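PDB 3CK2: conserved uncharacterized protein (predicted phosphoesterase COG0622) from Streptococcus pneumoniae, which is uncharacterised but, as a manganese-binding member of the calcineurin-like phosphoesterase superfamily, probably hydrolyses phosphate esters. Local coordinates for residues A106-Y111 with K124-N129; H113-S118 with Q135-I140; A5-I10 with K32-F37; D14-S19 with N39-L44. One frame throughout, in Å; residues are numbered along the deposited sequence.

Contact 1. Residues A106-Y111 with K124-N129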
# COMPACT_ATOMS: atom_id res chain seq x y z
N ALA A 106 -5.48 -4.18 -13.43
CA ALA A 106 -4.36 -4.16 -12.49
C ALA A 106 -4.01 -5.58 -12.01
O ALA A 106 -4.90 -6.43 -11.89
CB ALA A 106 -4.69 -3.23 -11.30
N ALA A 107 -2.74 -5.85 -11.73
CA ALA A 107 -2.37 -7.04 -10.96
C ALA A 107 -2.71 -6.82 -9.47
O ALA A 107 -3.17 -7.73 -8.75
CB ALA A 107 -0.86 -7.37 -11.15
N ILE A 108 -2.46 -5.59 -9.01
CA ILE A 108 -2.54 -5.21 -7.61
C ILE A 108 -3.18 -3.83 -7.49
O ILE A 108 -2.88 -2.93 -8.27
CB ILE A 108 -1.14 -5.19 -6.92
CG1 ILE A 108 -0.44 -6.56 -7.05
CG2 ILE A 108 -1.28 -4.72 -5.41
CD1 ILE A 108 1.03 -6.58 -6.56
N CYS A 109 -4.07 -3.69 -6.53
CA CYS A 109 -4.75 -2.45 -6.21
C CYS A 109 -4.46 -2.09 -4.74
O CYS A 109 -4.82 -2.80 -3.83
CB CYS A 109 -6.25 -2.60 -6.45
SG CYS A 109 -7.23 -1.12 -6.04
N LEU A 110 -3.76 -0.99 -4.54
CA LEU A 110 -3.29 -0.57 -3.24
C LEU A 110 -4.16 0.58 -2.77
O LEU A 110 -4.41 1.50 -3.52
CB LEU A 110 -1.84 -0.08 -3.34
CG LEU A 110 -0.78 -1.11 -3.74
CD1 LEU A 110 0.61 -0.42 -3.82
CD2 LEU A 110 -0.78 -2.31 -2.74
N TYR A 111 -4.62 0.49 -1.52
CA TYR A 111 -5.47 1.53 -0.92
C TYR A 111 -5.11 1.74 0.60
O TYR A 111 -4.34 0.97 1.19
CB TYR A 111 -6.98 1.23 -1.21
CG TYR A 111 -7.57 0.07 -0.46
CD1 TYR A 111 -8.34 0.27 0.67
CD2 TYR A 111 -7.38 -1.23 -0.89
CE1 TYR A 111 -8.88 -0.80 1.38
CE2 TYR A 111 -7.90 -2.33 -0.15
CZ TYR A 111 -8.65 -2.09 0.98
OH TYR A 111 -9.19 -3.15 1.70
N LYS A 124 -8.83 -11.58 -10.73
CA LYS A 124 -7.43 -12.02 -10.51
C LYS A 124 -6.65 -10.91 -9.78
O LYS A 124 -5.42 -10.89 -9.83
CB LYS A 124 -6.74 -12.38 -11.82
CG LYS A 124 -7.45 -13.45 -12.62
CD LYS A 124 -7.25 -13.23 -14.11
CE LYS A 124 -8.07 -12.03 -14.60
NZ LYS A 124 -7.75 -11.75 -16.02
N ILE A 125 -7.36 -10.01 -9.11
CA ILE A 125 -6.75 -8.80 -8.57
C ILE A 125 -6.58 -8.88 -7.06
O ILE A 125 -7.54 -9.08 -6.31
CB ILE A 125 -7.57 -7.52 -8.94
CG1 ILE A 125 -7.94 -7.52 -10.44
CG2 ILE A 125 -6.77 -6.25 -8.55
CD1 ILE A 125 -8.87 -6.41 -10.90
N LEU A 126 -5.33 -8.71 -6.63
CA LEU A 126 -5.01 -8.52 -5.22
C LEU A 126 -5.34 -7.09 -4.78
O LEU A 126 -4.80 -6.12 -5.37
CB LEU A 126 -3.53 -8.78 -4.97
CG LEU A 126 -2.99 -8.50 -3.56
CD1 LEU A 126 -3.62 -9.43 -2.53
CD2 LEU A 126 -1.47 -8.58 -3.55
N PHE A 127 -6.23 -6.98 -3.78
CA PHE A 127 -6.52 -5.73 -3.09
C PHE A 127 -5.87 -5.76 -1.71
O PHE A 127 -6.05 -6.70 -0.94
CB PHE A 127 -8.04 -5.50 -2.93
CG PHE A 127 -8.77 -5.31 -4.25
CD1 PHE A 127 -9.09 -4.03 -4.71
CD2 PHE A 127 -9.13 -6.40 -5.02
CE1 PHE A 127 -9.76 -3.86 -5.92
CE2 PHE A 127 -9.80 -6.23 -6.22
CZ PHE A 127 -10.09 -4.95 -6.68
N LEU A 128 -5.12 -4.70 -1.40
CA LEU A 128 -4.33 -4.63 -0.18
C LEU A 128 -4.42 -3.26 0.46
O LEU A 128 -4.16 -2.24 -0.19
CB LEU A 128 -2.85 -4.95 -0.47
CG LEU A 128 -1.82 -4.83 0.67
CD1 LEU A 128 -2.01 -5.96 1.70
CD2 LEU A 128 -0.45 -4.90 0.07
N ASN A 129 -4.79 -3.28 1.74
CA ASN A 129 -4.59 -2.16 2.64
C ASN A 129 -3.50 -2.62 3.58
O ASN A 129 -3.63 -3.67 4.25
CB ASN A 129 -5.89 -1.83 3.39
CG ASN A 129 -5.80 -0.52 4.19
OD1 ASN A 129 -4.79 -0.24 4.82
ND2 ASN A 129 -6.86 0.27 4.15
O HOH W 1 -8.22 -5.66 0.91
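The backbone O of Leu126 accepts the N-H of Cys109 at 2.8 Å, in a nearly straight bond with an N-H...O angle of 167°, and the CA of Ile108 comes up to the same oxygen from beside it. This is the shortest of four backbone bonds that tie 108-110 to 125-129 as parallel neighbours in a sheet. On either side of it the N of Leu126 reaches the O of Ala107, and the N of Leu128 the O of Cys109; the fourth runs from Tyr111 N to Leu128 O at 3.1 Å.

One face of the pair is purely aliphatic. Leu110 CD2 meets Leu128 CD2 at 3.8 Å, the two side chains lying side by side, and Ile108 lies alongside Leu126 in the same manner; branched hydrocarbon chains suit a layer buried against a second sheet. On the other face Cys109 sets its CB 3.6 Å from Phe127 CD1, and its sulfur approaches that ring obliquely, a small side chain next to a large one. Tyr111 has CG between its backbone N and carbonyl carbon (chi1 71°), and the ring takes Asn129 CB over one face in a CH-pi contact, 3.9 Å from CB to the centroid. Its OH holds a water at 2.8 Å that gives a weak bond to Phe127 O, while Asn129 OD1 turns to the N of Gly131.

Strand 78-83 flanks 108-110 on its other edge, helix 95-103 covers Cys109 and Phe127, and strand 145-150 of the six-stranded sheet packs on Ile108, Leu126 and Leu128.

Contact 2. Residues H113-S118 with Q135-I140. With MN (manganese (II) ion), chain B.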
# COMPACT_ATOMS: atom_id res chain seq x y z
N HIS A 113 -6.85 4.62 3.92
CA HIS A 113 -8.06 5.27 4.40
C HIS A 113 -8.68 4.57 5.62
O HIS A 113 -9.00 5.26 6.61
CB HIS A 113 -9.06 5.52 3.26
CG HIS A 113 -10.20 6.42 3.64
ND1 HIS A 113 -10.03 7.66 4.19
CD2 HIS A 113 -11.54 6.24 3.54
CE1 HIS A 113 -11.21 8.21 4.43
NE2 HIS A 113 -12.14 7.36 4.05
N LEU A 114 -8.84 3.24 5.56
CA LEU A 114 -9.54 2.45 6.62
C LEU A 114 -8.74 2.16 7.90
O LEU A 114 -9.32 1.90 8.95
CB LEU A 114 -10.07 1.15 6.03
CG LEU A 114 -10.99 1.32 4.79
CD1 LEU A 114 -11.40 -0.04 4.31
CD2 LEU A 114 -12.26 2.19 5.03
N HIS A 115 -7.40 2.24 7.81
CA HIS A 115 -6.50 1.93 8.92
C HIS A 115 -6.64 0.47 9.39
O HIS A 115 -6.35 0.16 10.53
CB HIS A 115 -6.73 2.87 10.12
CG HIS A 115 -6.47 4.33 9.86
ND1 HIS A 115 -6.04 5.19 10.86
CD2 HIS A 115 -6.64 5.11 8.75
CE1 HIS A 115 -5.93 6.41 10.37
NE2 HIS A 115 -6.28 6.39 9.09
N VAL A 116 -7.10 -0.41 8.49
CA VAL A 116 -7.33 -1.82 8.78
C VAL A 116 -6.51 -2.66 7.78
O VAL A 116 -6.72 -2.56 6.57
CB VAL A 116 -8.87 -2.20 8.71
CG1 VAL A 116 -9.07 -3.71 8.87
CG2 VAL A 116 -9.68 -1.45 9.81
N PRO A 117 -5.62 -3.54 8.27
CA PRO A 117 -4.88 -4.40 7.30
C PRO A 117 -5.77 -5.42 6.59
O PRO A 117 -6.53 -6.11 7.23
CB PRO A 117 -3.87 -5.14 8.19
CG PRO A 117 -4.54 -5.20 9.53
CD PRO A 117 -5.25 -3.87 9.66
N SER A 118 -5.66 -5.54 5.28
CA SER A 118 -6.45 -6.48 4.47
C SER A 118 -5.74 -6.89 3.21
O SER A 118 -5.09 -6.10 2.56
CB SER A 118 -7.75 -5.85 4.04
OG SER A 118 -8.23 -5.11 5.09
N GLN A 135 -1.81 4.66 13.37
CA GLN A 135 -3.13 4.77 14.03
C GLN A 135 -3.99 3.58 13.66
O GLN A 135 -4.94 3.70 12.85
CB GLN A 135 -3.85 6.02 13.54
CG GLN A 135 -3.27 7.32 14.06
CD GLN A 135 -4.00 8.53 13.60
OE1 GLN A 135 -3.59 9.65 13.92
NE2 GLN A 135 -5.09 8.35 12.87
N PRO A 136 -3.62 2.40 14.18
CA PRO A 136 -4.34 1.18 13.89
C PRO A 136 -5.79 1.19 14.39
O PRO A 136 -6.10 1.75 15.45
CB PRO A 136 -3.50 0.12 14.61
CG PRO A 136 -2.78 0.87 15.68
CD PRO A 136 -2.50 2.17 15.11
N ARG A 137 -6.67 0.61 13.58
CA ARG A 137 -8.09 0.50 13.90
C ARG A 137 -8.54 -0.92 13.62
O ARG A 137 -7.81 -1.73 13.02
CB ARG A 137 -8.93 1.50 13.05
CG ARG A 137 -8.57 2.99 13.26
CD ARG A 137 -8.93 3.52 14.68
NE ARG A 137 -8.72 4.96 14.72
CZ ARG A 137 -7.62 5.60 15.13
NH1 ARG A 137 -6.59 4.98 15.66
NH2 ARG A 137 -7.57 6.93 15.01
N GLY A 138 -9.75 -1.22 14.08
CA GLY A 138 -10.29 -2.57 14.03
C GLY A 138 -9.71 -3.49 15.07
O GLY A 138 -9.30 -3.05 16.16
N THR A 139 -9.65 -4.78 14.72
CA THR A 139 -9.33 -5.84 15.69
C THR A 139 -7.85 -5.89 16.03
O THR A 139 -7.53 -6.33 17.10
CB THR A 139 -9.81 -7.28 15.25
OG1 THR A 139 -9.07 -7.69 14.10
CG2 THR A 139 -11.28 -7.34 14.94
N ILE A 140 -6.96 -5.48 15.12
CA ILE A 140 -5.52 -5.49 15.33
C ILE A 140 -5.07 -4.10 15.75
O ILE A 140 -5.30 -3.14 15.04
CB ILE A 140 -4.75 -5.92 14.04
CG1 ILE A 140 -5.15 -7.35 13.60
CG2 ILE A 140 -3.18 -5.79 14.22
CD1 ILE A 140 -4.92 -8.46 14.63
MN MN B . -6.09 8.20 7.79
O HOH W 2 -8.09 7.72 6.98
O HOH W 3 -7.37 9.49 9.05
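His115 and Gln135 meet at the dimetal site of the calcineurin-like phosphoesterase fold, where two loops after strands of the five-stranded sheet converge. The tight part centres on the His115 ring. Its ND1 gives a hydrogen bond of 2.7 Å to the backbone O of Gln135, an acceptor lying 17° out of the ring plane, so the proton sits on ND1 and NE2 turns to manganese. A second-shell carbonyl thus fixes the rotation of a first-shell ligand, a task that suits imidazole, with one nitrogen for each partner. The extended side chain of Gln135 runs beside the ring and brings NE2 to its edge, in plane, 3.3 Å from His115 CE1. The backbones are joined where Arg137 N donates to His115 O at 3.1 Å.

Toward solvent the contact thins out. Arg137 lays its CG 3.6 Å from His115 CB, then bends at chi2 (-67°), and its NH1 returns to the O of Pro136 in its own segment. Val116 CG2 comes no closer than 3.7 Å, to the backbone O of Arg137, and Gly138, whose positive phi favours glycine, carries the exposed chain onward.

Asp14, His16 and Asp41 complete the protein ligands of this ion, while His113 binds the second manganese through ND1. Two waters fill out the coordination of the first ion, and one of them donates a 2.6 Å hydrogen bond to the backbone O of His113.

Contact 3. Residues A5-I10 with K32-F37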
# COMPACT_ATOMS: atom_id res chain seq x y z
N ALA A 5 11.13 -12.68 -12.93
CA ALA A 5 11.94 -12.65 -11.72
C ALA A 5 11.05 -12.14 -10.60
O ALA A 5 10.15 -11.34 -10.84
CB ALA A 5 13.20 -11.76 -11.89
N LYS A 6 11.29 -12.64 -9.40
CA LYS A 6 10.47 -12.32 -8.25
C LYS A 6 10.62 -10.84 -7.92
O LYS A 6 11.70 -10.27 -8.06
CB LYS A 6 10.85 -13.19 -7.05
CG LYS A 6 9.99 -12.96 -5.82
CD LYS A 6 10.11 -14.10 -4.80
CE LYS A 6 10.27 -13.55 -3.37
NZ LYS A 6 11.69 -13.57 -2.84
N GLN A 7 9.51 -10.22 -7.53
CA GLN A 7 9.49 -8.84 -7.10
C GLN A 7 9.06 -8.78 -5.65
O GLN A 7 8.41 -9.71 -5.14
CB GLN A 7 8.51 -8.04 -7.94
CG GLN A 7 8.82 -8.00 -9.43
CD GLN A 7 7.64 -7.50 -10.24
OE1 GLN A 7 6.48 -7.64 -9.84
NE2 GLN A 7 7.92 -6.91 -11.37
N THR A 8 9.49 -7.72 -4.98
CA THR A 8 9.09 -7.42 -3.62
C THR A 8 8.70 -5.95 -3.59
O THR A 8 9.44 -5.09 -4.09
CB THR A 8 10.23 -7.68 -2.62
OG1 THR A 8 10.60 -9.05 -2.68
CG2 THR A 8 9.79 -7.30 -1.18
N ILE A 9 7.53 -5.67 -3.04
CA ILE A 9 7.12 -4.29 -2.82
C ILE A 9 6.82 -4.10 -1.34
O ILE A 9 6.47 -5.06 -0.63
CB ILE A 9 5.91 -3.86 -3.75
CG1 ILE A 9 4.63 -4.64 -3.40
CG2 ILE A 9 6.31 -3.96 -5.27
CD1 ILE A 9 3.38 -4.08 -4.06
N ILE A 10 7.03 -2.88 -0.90
CA ILE A 10 6.76 -2.42 0.47
C ILE A 10 5.68 -1.36 0.37
O ILE A 10 5.81 -0.41 -0.44
CB ILE A 10 8.05 -1.87 1.21
CG1 ILE A 10 9.11 -2.98 1.37
CG2 ILE A 10 7.66 -1.28 2.61
CD1 ILE A 10 8.64 -4.21 2.31
N LYS A 32 16.53 -1.57 -2.32
CA LYS A 32 16.65 -2.99 -1.97
C LYS A 32 15.40 -3.82 -2.30
O LYS A 32 15.44 -5.02 -2.20
CB LYS A 32 17.00 -3.16 -0.49
CG LYS A 32 18.33 -2.51 -0.10
CD LYS A 32 18.66 -2.74 1.39
CE LYS A 32 20.13 -2.46 1.72
NZ LYS A 32 20.59 -3.06 3.02
N VAL A 33 14.31 -3.16 -2.67
CA VAL A 33 13.10 -3.84 -3.13
C VAL A 33 12.73 -3.16 -4.46
O VAL A 33 13.32 -2.12 -4.82
CB VAL A 33 11.94 -3.72 -2.08
CG1 VAL A 33 12.30 -4.44 -0.81
CG2 VAL A 33 11.62 -2.28 -1.78
N ASP A 34 11.77 -3.72 -5.19
CA ASP A 34 11.38 -3.11 -6.48
C ASP A 34 10.63 -1.78 -6.38
O ASP A 34 10.75 -0.96 -7.26
CB ASP A 34 10.59 -4.11 -7.32
CG ASP A 34 11.39 -5.34 -7.62
OD1 ASP A 34 11.96 -5.42 -8.73
OD2 ASP A 34 11.52 -6.17 -6.72
N ALA A 35 9.87 -1.55 -5.31
CA ALA A 35 9.13 -0.31 -5.14
C ALA A 35 8.67 -0.20 -3.70
O ALA A 35 8.47 -1.21 -3.03
CB ALA A 35 7.92 -0.24 -6.10
N VAL A 36 8.52 1.05 -3.24
CA VAL A 36 8.00 1.38 -1.94
C VAL A 36 6.82 2.30 -2.14
O VAL A 36 6.95 3.32 -2.82
CB VAL A 36 9.08 2.00 -1.00
CG1 VAL A 36 8.48 2.35 0.39
CG2 VAL A 36 10.26 1.04 -0.84
N PHE A 37 5.67 1.97 -1.53
CA PHE A 37 4.42 2.74 -1.68
C PHE A 37 3.87 3.32 -0.38
O PHE A 37 3.88 2.66 0.65
CB PHE A 37 3.31 1.86 -2.28
CG PHE A 37 3.65 1.31 -3.60
CD1 PHE A 37 3.28 1.98 -4.75
CD2 PHE A 37 4.36 0.13 -3.71
CE1 PHE A 37 3.59 1.49 -5.98
CE2 PHE A 37 4.70 -0.36 -4.96
CZ PHE A 37 4.31 0.33 -6.10
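Thr8 and Asp34 open the pairing of two parallel strands, 7-10 and 35-37, in a beta-alpha-beta unit whose helix 19-29 makes the crossover. In the backbone, Asp34 N gives to Thr8 O at 2.9 Å, Ile10 N to Ala35 O at 3.1 Å, and Phe37 N to Ile10 O at 2.6 Å.

The one side-chain hydrogen bond across the pair comes at Asp34, whose OD2 takes the N-H of Thr8 at 3.1 Å on its anti side, the donor 34° out of the carboxylate plane. A carboxylate there does what a strand carbonyl would do, with CG placed anti to the carbonyl carbon (chi1 -61°).

Apolar contacts use both faces. Toward helix 19-29, the side chains of Ile10 and Val33 cross at about a right angle, with Ile10 CG1 4.1 Å from Val33 CG2, and Ile10 CB meets Val36 CG2; beta-branched chains suit both strand and helix layer, where Tyr29 touches Ile10 and Val36. Thr8 CG2, a methyl, meets Val33 CG1. Toward strand 78-83 of the other sheet, Ile9 lies against Ala35 and Phe37. The Phe37 ring offers its edge, with CE2 3.9 Å from Ile9 CB and Ile9 CG2 in the ring plane.

Contact 4. Residues D14-S19 with N39-L44. With MN (manganese (II) ion), chain B.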
# COMPACT_ATOMS: atom_id res chain seq x y z
N ASP A 14 -1.21 5.96 6.01
CA ASP A 14 -1.91 6.55 7.18
C ASP A 14 -0.94 6.66 8.36
O ASP A 14 -1.22 6.22 9.50
CB ASP A 14 -3.17 5.75 7.51
CG ASP A 14 -4.25 5.88 6.44
OD1 ASP A 14 -5.09 6.84 6.55
OD2 ASP A 14 -4.29 5.00 5.53
N SER A 15 0.19 7.31 8.06
CA SER A 15 1.29 7.59 8.98
C SER A 15 1.06 8.85 9.86
O SER A 15 1.63 8.95 10.92
CB SER A 15 2.61 7.69 8.19
OG SER A 15 2.48 8.46 7.01
N HIS A 16 0.23 9.78 9.39
CA HIS A 16 -0.37 10.84 10.21
C HIS A 16 0.60 11.67 11.04
O HIS A 16 0.49 11.75 12.28
CB HIS A 16 -1.54 10.27 11.07
CG HIS A 16 -2.79 10.03 10.27
ND1 HIS A 16 -3.60 11.06 9.84
CD2 HIS A 16 -3.31 8.90 9.77
CE1 HIS A 16 -4.59 10.56 9.12
NE2 HIS A 16 -4.43 9.25 9.05
N GLY A 17 1.52 12.29 10.33
CA GLY A 17 2.44 13.24 10.92
C GLY A 17 3.70 12.63 11.50
O GLY A 17 4.56 13.34 11.96
N ASP A 18 3.82 11.32 11.45
CA ASP A 18 5.03 10.64 11.87
C ASP A 18 5.97 10.55 10.66
O ASP A 18 5.79 9.75 9.75
CB ASP A 18 4.66 9.27 12.44
CG ASP A 18 5.84 8.53 13.02
OD1 ASP A 18 6.99 8.82 12.66
OD2 ASP A 18 5.58 7.62 13.82
N SER A 19 6.94 11.44 10.63
CA SER A 19 7.91 11.47 9.57
C SER A 19 9.10 10.55 9.84
O SER A 19 9.70 10.06 8.89
CB SER A 19 8.37 12.92 9.33
OG SER A 19 8.85 13.49 10.52
N ASN A 39 0.17 5.04 0.79
CA ASN A 39 -1.18 5.21 0.24
C ASN A 39 -1.95 6.41 0.81
O ASN A 39 -3.17 6.52 0.66
CB ASN A 39 -1.97 3.91 0.42
CG ASN A 39 -1.30 2.71 -0.23
OD1 ASN A 39 -0.47 2.86 -1.14
ND2 ASN A 39 -1.68 1.48 0.22
N GLY A 40 -1.20 7.30 1.47
CA GLY A 40 -1.68 8.61 1.86
C GLY A 40 -1.99 8.80 3.33
O GLY A 40 -1.84 7.90 4.17
N ASP A 41 -2.47 10.01 3.61
CA ASP A 41 -2.67 10.52 4.97
C ASP A 41 -1.35 10.51 5.74
O ASP A 41 -1.28 10.03 6.86
CB ASP A 41 -3.74 9.72 5.67
CG ASP A 41 -5.11 10.28 5.51
OD1 ASP A 41 -5.29 11.22 4.72
OD2 ASP A 41 -6.01 9.75 6.21
N SER A 42 -0.30 11.01 5.11
CA SER A 42 1.00 11.18 5.78
C SER A 42 1.05 12.46 6.61
O SER A 42 1.74 12.52 7.64
CB SER A 42 2.15 11.17 4.76
OG SER A 42 2.04 12.19 3.81
N GLU A 43 0.32 13.47 6.12
CA GLU A 43 0.31 14.83 6.69
C GLU A 43 1.65 15.55 6.53
O GLU A 43 1.91 16.54 7.20
CB GLU A 43 -0.17 14.82 8.14
CG GLU A 43 -1.56 14.20 8.34
CD GLU A 43 -1.97 14.26 9.82
OE1 GLU A 43 -1.37 15.05 10.56
OE2 GLU A 43 -2.86 13.49 10.25
N LEU A 44 2.46 15.06 5.58
CA LEU A 44 3.74 15.62 5.21
C LEU A 44 3.58 16.42 3.92
O LEU A 44 2.59 16.28 3.20
CB LEU A 44 4.80 14.50 5.02
CG LEU A 44 5.04 13.51 6.16
CD1 LEU A 44 6.18 12.52 5.82
CD2 LEU A 44 5.27 14.20 7.53
MN MN B . -6.09 8.20 7.79
O HOH W 4 3.90 10.57 7.86
O HOH W 3 -7.37 9.49 9.05
O HOH W 2 -8.09 7.72 6.98
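His16 and Glu43 face each other across two loops that carry metal ligands at the C-terminal ends of parallel strands 7-12 and 35-38, as expected of the calcineurin-like phosphoesterase fold. Asp14 and His16 form the Asp-X-His motif of that superfamily, and Asp41 the Gly-Asp that follows the second strand.

Outward along His16, CB starts 3.6 Å from Glu43 OE2, and chi1 of -76° sets CG anti to the carbonyl carbon. Asp41 O stands over one face of the ring, 3.6 Å above the plane at its centre. At the edge ND1 gives a 2.6 Å hydrogen bond to Glu43 OE2, in the ring plane and on the anti side of the carboxylate. CE1 comes close to Asp41 OD2, and NE2 ends on manganese at 2.3 Å. The extended Glu43 chain suits the gap to ND1, and the bond there fixes the ring so that NE2 faces the metal.

The same ion takes Asp14 OD1 and Asp41 OD2, whose carboxylate planes are turned 86° apart, with His115 and two waters completing its coordination. Asp14 OD2 takes the N-H of His113, and Asp41 has a further partner in Met61; Asp41 OD2 bridges to the second manganese. Backbone bonds lock the loops: Asp14 N to Gly40 O, His16 N to Asp41 O and Gly17 N to Ser42 O. The positive phi of Gly17 favours glycine, while a CB on Gly40 would jam against Asn39 O. A water completes the join, 2.7 Å from Ser15 OG, which also bonds His38, and donating to Asp18 O and, at 2.9 Å, to Ser42 O.

Contacts 3 and 4 interlock along the chain: 5-10 and 14-19 are followed by 32-37 and 39-44, so the strands paired in contact 3 run on into the metal loops of contact 4, with centres about 21 Å apart. Contacts 1 and 2 alternate likewise later in the chain and share the five-stranded sheet, through neighbouring strands 125-130 and 117-122. Contacts 1 and 3 belong to different sheets but pack together, Leu110 against Phe37. Contacts 2 and 4, about 14 Å apart between centres, meet at one manganese ion, and Asp14 OD2 joins His113 N. The two sheets thus form a layered core whose loops converge on one dimetal site.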